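Local coordinates for putative citrate lyase (Ralstonia eutropha, PDB 3QQW), which probably acts as a magnesium-dependent lyase of the HpcH/HpaI aldolase and citrate lyase family, perhaps cleaving (S)-citramalyl-CoA, at residues F19-F28 with L250-I260. Numbering follows the deposited sequence.
Sequences FPVLAACEHF and LRMWSIYPAQI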
loop_
_atom_site.group_PDB
_atom_site.type_symbol
_atom_site.label_atom_id
_atom_site.label_comp_id
_atom_site.label_asym_id
_atom_site.label_seq_id
_atom_site.Cartn_x
_atom_site.Cartn_y
_atom_site.Cartn_z
ATOM N N PHE C 19 23.855 -1.147 -7.932
ATOM C CA PHE C 19 23.280 -0.720 -6.653
ATOM C C PHE C 19 24.344 0.010 -5.814
ATOM O O PHE C 19 25.496 -0.428 -5.823
ATOM C CB PHE C 19 22.701 -1.908 -5.888
ATOM C CG PHE C 19 21.814 -1.511 -4.733
ATOM C CD1 PHE C 19 20.519 -1.033 -4.954
ATOM C CD2 PHE C 19 22.256 -1.635 -3.421
ATOM C CE1 PHE C 19 19.692 -0.686 -3.887
ATOM C CE2 PHE C 19 21.420 -1.299 -2.360
ATOM C CZ PHE C 19 20.144 -0.821 -2.605
ATOM N N PRO C 20 24.034 1.156 -5.161
ATOM C CA PRO C 20 25.085 1.867 -4.426
ATOM C C PRO C 20 25.533 1.104 -3.197
ATOM O O PRO C 20 24.692 0.570 -2.461
ATOM C CB PRO C 20 24.442 3.210 -4.051
ATOM C CG PRO C 20 23.111 3.243 -4.727
ATOM C CD PRO C 20 22.732 1.837 -5.016
ATOM N N VAL C 21 26.860 1.040 -2.990
ATOM C CA VAL C 21 27.410 0.365 -1.825
ATOM C C VAL C 21 27.742 1.439 -0.810
ATOM O O VAL C 21 28.744 2.162 -0.915
ATOM C CB VAL C 21 28.559 -0.628 -2.109
ATOM C CG1 VAL C 21 28.022 -1.782 -2.940
ATOM C CG2 VAL C 21 29.756 0.019 -2.804
ATOM N N LEU C 22 26.805 1.609 0.131
ATOM C CA LEU C 22 26.948 2.631 1.133
ATOM C C LEU C 22 26.991 2.026 2.496
ATOM O O LEU C 22 26.392 0.973 2.739
ATOM C CB LEU C 22 25.793 3.638 1.039
ATOM C CG LEU C 22 25.590 4.344 -0.293
ATOM C CD1 LEU C 22 24.229 4.962 -0.355
ATOM C CD2 LEU C 22 26.653 5.394 -0.519
ATOM N N ALA C 23 27.668 2.731 3.405
ATOM C CA ALA C 23 27.801 2.413 4.813
ATOM C C ALA C 23 26.421 2.228 5.407
ATOM O O ALA C 23 25.464 2.910 5.022
ATOM C CB ALA C 23 28.538 3.540 5.514
ATOM N N ALA C 24 26.314 1.286 6.322
ATOM C CA ALA C 24 25.068 0.942 7.023
ATOM C C ALA C 24 24.597 2.064 7.944
ATOM O O ALA C 24 23.434 2.111 8.332
ATOM C CB ALA C 24 25.317 -0.303 7.835
ATOM N N CYS C 25 25.506 2.978 8.286
ATOM C CA CYS C 25 25.224 4.034 9.246
ATOM C C CYS C 25 25.600 5.408 8.742
ATOM O O CYS C 25 26.632 5.589 8.100
ATOM C CB CYS C 25 25.948 3.724 10.554
ATOM S SG CYS C 25 25.606 4.899 11.880
ATOM N N GLU C 26 24.776 6.385 9.107
ATOM C CA GLU C 26 24.976 7.785 8.758
ATOM C C GLU C 26 24.858 8.608 10.016
ATOM O O GLU C 26 23.756 8.742 10.561
ATOM C CB GLU C 26 23.977 8.250 7.688
ATOM C CG GLU C 26 24.351 9.603 7.104
ATOM C CD GLU C 26 23.400 10.109 6.043
ATOM O OE1 GLU C 26 23.313 9.457 4.983
ATOM O OE2 GLU C 26 22.750 11.157 6.259
ATOM N N HIS C 27 25.994 9.128 10.494
ATOM C CA HIS C 27 26.058 9.883 11.740
ATOM C C HIS C 27 25.925 11.391 11.489
ATOM O O HIS C 27 26.594 11.939 10.616
ATOM C CB HIS C 27 27.352 9.566 12.486
ATOM C CG HIS C 27 27.409 10.180 13.839
ATOM N ND1 HIS C 27 26.668 9.671 14.897
ATOM C CD2 HIS C 27 28.092 11.266 14.262
ATOM C CE1 HIS C 27 26.927 10.461 15.925
ATOM N NE2 HIS C 27 27.782 11.432 15.591
ATOM N N PHE C 28 25.027 12.052 12.237
ATOM C CA PHE C 28 24.812 13.496 12.137
ATOM C C PHE C 28 25.582 14.234 13.203
ATOM O O PHE C 28 25.659 13.752 14.326
ATOM C CB PHE C 28 23.319 13.828 12.253
ATOM C CG PHE C 28 22.614 13.598 10.947
ATOM C CD1 PHE C 28 22.477 12.310 10.427
ATOM C CD2 PHE C 28 22.099 14.663 10.223
ATOM C CE1 PHE C 28 21.859 12.103 9.205
ATOM C CE2 PHE C 28 21.420 14.448 9.025
ATOM C CZ PHE C 28 21.321 13.176 8.519
ATOM N N LEU C 250 18.498 -0.543 4.563
ATOM C CA LEU C 250 19.879 -0.979 4.390
ATOM C C LEU C 250 20.856 0.010 4.997
ATOM O O LEU C 250 22.091 -0.130 4.884
ATOM C CB LEU C 250 20.118 -1.114 2.873
ATOM C CG LEU C 250 19.388 -2.258 2.168
ATOM C CD1 LEU C 250 19.615 -2.195 0.682
ATOM C CD2 LEU C 250 19.841 -3.601 2.710
ATOM N N ARG C 251 20.295 1.031 5.629
ATOM C CA ARG C 251 21.038 2.109 6.267
ATOM C C ARG C 251 20.176 2.689 7.379
ATOM O O ARG C 251 18.955 2.527 7.371
ATOM C CB ARG C 251 21.384 3.162 5.213
ATOM C CG ARG C 251 22.337 4.265 5.608
ATOM C CD ARG C 251 22.769 4.874 4.290
ATOM N NE ARG C 251 23.360 6.199 4.399
ATOM C CZ ARG C 251 24.645 6.456 4.206
ATOM N NH1 ARG C 251 25.491 5.471 3.962
ATOM N NH2 ARG C 251 25.092 7.700 4.245
HETATM N N MSE C 252 20.819 3.359 8.347
HETATM C CA MSE C 252 20.128 4.004 9.442
HETATM C C MSE C 252 20.936 5.148 9.953
HETATM O O MSE C 252 22.155 5.033 10.099
HETATM C CB MSE C 252 19.864 3.004 10.571
HETATM C CG MSE C 252 18.861 3.504 11.576
HETATM SE SE MSE C 252 18.382 2.075 12.736
HETATM C CE MSE C 252 17.968 3.113 14.331
ATOM N N TRP C 253 20.245 6.226 10.313
ATOM C CA TRP C 253 20.848 7.417 10.889
ATOM C C TRP C 253 21.308 7.181 12.323
ATOM O O TRP C 253 20.717 6.396 13.060
ATOM C CB TRP C 253 19.846 8.569 10.860
ATOM C CG TRP C 253 19.610 9.188 9.515
ATOM C CD1 TRP C 253 19.933 8.668 8.295
ATOM C CD2 TRP C 253 18.979 10.450 9.261
ATOM N NE1 TRP C 253 19.565 9.536 7.296
ATOM C CE2 TRP C 253 18.988 10.648 7.860
ATOM C CE3 TRP C 253 18.479 11.477 10.089
ATOM C CZ2 TRP C 253 18.460 11.805 7.260
ATOM C CZ3 TRP C 253 17.972 12.628 9.493
ATOM C CH2 TRP C 253 17.935 12.770 8.096
ATOM N N SER C 254 22.324 7.932 12.729
ATOM C CA SER C 254 22.859 7.957 14.077
ATOM C C SER C 254 22.955 9.406 14.550
ATOM O O SER C 254 23.346 10.278 13.767
ATOM C CB SER C 254 24.230 7.295 14.108
ATOM O OG SER C 254 24.903 7.598 15.316
ATOM N N ILE C 255 22.617 9.666 15.813
ATOM C CA ILE C 255 22.715 11.015 16.386
ATOM C C ILE C 255 23.657 11.023 17.589
ATOM O O ILE C 255 23.964 12.087 18.118
ATOM C CB ILE C 255 21.349 11.644 16.732
ATOM C CG1 ILE C 255 20.430 10.659 17.504
ATOM C CG2 ILE C 255 20.722 12.237 15.468
ATOM C CD1 ILE C 255 19.193 11.277 18.180
ATOM N N TYR C 256 24.127 9.851 18.002
ATOM C CA TYR C 256 25.059 9.710 19.119
ATOM C C TYR C 256 26.099 8.626 18.765
ATOM O O TYR C 256 25.724 7.584 18.228
ATOM C CB TYR C 256 24.325 9.412 20.437
ATOM C CG TYR C 256 25.179 9.705 21.647
ATOM C CD1 TYR C 256 25.420 11.018 22.055
ATOM C CD2 TYR C 256 25.793 8.674 22.360
ATOM C CE1 TYR C 256 26.230 11.296 23.152
ATOM C CE2 TYR C 256 26.618 8.943 23.450
ATOM C CZ TYR C 256 26.828 10.258 23.849
ATOM O OH TYR C 256 27.614 10.567 24.938
ATOM N N PRO C 257 27.405 8.857 19.015
ATOM C CA PRO C 257 28.426 7.884 18.591
ATOM C C PRO C 257 28.212 6.445 19.066
ATOM O O PRO C 257 28.607 5.514 18.367
ATOM C CB PRO C 257 29.714 8.457 19.181
ATOM C CG PRO C 257 29.475 9.932 19.192
ATOM C CD PRO C 257 28.036 10.056 19.608
ATOM N N ALA C 258 27.584 6.257 20.225
ATOM C CA ALA C 258 27.330 4.936 20.790
ATOM C C ALA C 258 26.353 4.117 19.912
ATOM O O ALA C 258 26.285 2.904 20.064
ATOM C CB ALA C 258 26.795 5.080 22.205
ATOM N N GLN C 259 25.627 4.771 18.985
ATOM C CA GLN C 259 24.657 4.118 18.080
ATOM C C GLN C 259 25.309 3.495 16.840
ATOM O O GLN C 259 24.718 2.595 16.252
ATOM C CB GLN C 259 23.575 5.106 17.605
ATOM C CG GLN C 259 22.833 5.809 18.721
ATOM C CD GLN C 259 21.679 6.635 18.261
ATOM O OE1 GLN C 259 21.769 7.402 17.314
ATOM N NE2 GLN C 259 20.576 6.551 18.980
ATOM N N ILE C 260 26.523 3.960 16.455
ATOM C CA ILE C 260 27.226 3.555 15.234
ATOM C C ILE C 260 27.478 2.038 15.175
ATOM O O ILE C 260 26.928 1.391 14.273
ATOM C CB ILE C 260 28.519 4.380 14.990
ATOM C CG1 ILE C 260 28.158 5.879 14.830
ATOM C CG2 ILE C 260 29.312 3.837 13.763
ATOM C CD1 ILE C 260 29.292 6.842 14.845
HETATM O O HOH W 1 23.409 0.832 2.740
HETATM O O HOH W 2 21.073 8.011 4.970
#
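Glu26 and Arg251 meet as a salt bridge whose carboxylate and guanidinium planes are turned 71° apart, and both bonds from the guanidinium group converge on Glu26 OE1. OE1 offers its anti lone pair to Arg251 NH2 at 2.6 Å, in the guanidinium plane and nearly straight (167°); a weak bond from NE reaches the same oxygen. The arginine chain, extended from CG to NE with CG anti to its own N, also carries NH1 to Ala23 O at 2.8 Å. Asp50 is a second salt-bridge partner of NH2, and Thr52 is hydrogen-bonded to Glu26 OE2. A water donates to OE1 and accepts from Arg251 NE and Trp253 NE1, the indole nitrogen also bonding Asp174.

Phe28 covers one face of Trp253: CE1 stands 3.3 Å above the indole plane, over its centre, although the two ring planes are inclined at 36°. The Trp253 side chain lies close to Arg88, a predicted substrate-binding residue, so this aromatic pair probably borders the active site.

Parallel bridges Cys25–Met252, Glu26–Trp253 and His27–Ser254 identify the seam at which strands 25-29 and 251-254, first and last of eight, close the TIM barrel. Backbone evidence includes Glu26 N to Met252 O at 3.1 Å and Phe28 N to Ser254 O at 2.9 Å.

On the sheet face carrying Cys25, His27 and Ser254, opposite that of Glu26 and Trp253 and toward helix 260-267, His27 ND1 and Ser254 OG share a hydrogen bond of 2.8 Å, the hydroxyl lying at the imidazole edge. Ile260 CD1 makes an off-centre CH-pi contact with that imidazole, 4.2 Å from its centroid, while Cys25 SG packs against Ser254 CB at 3.5 Å.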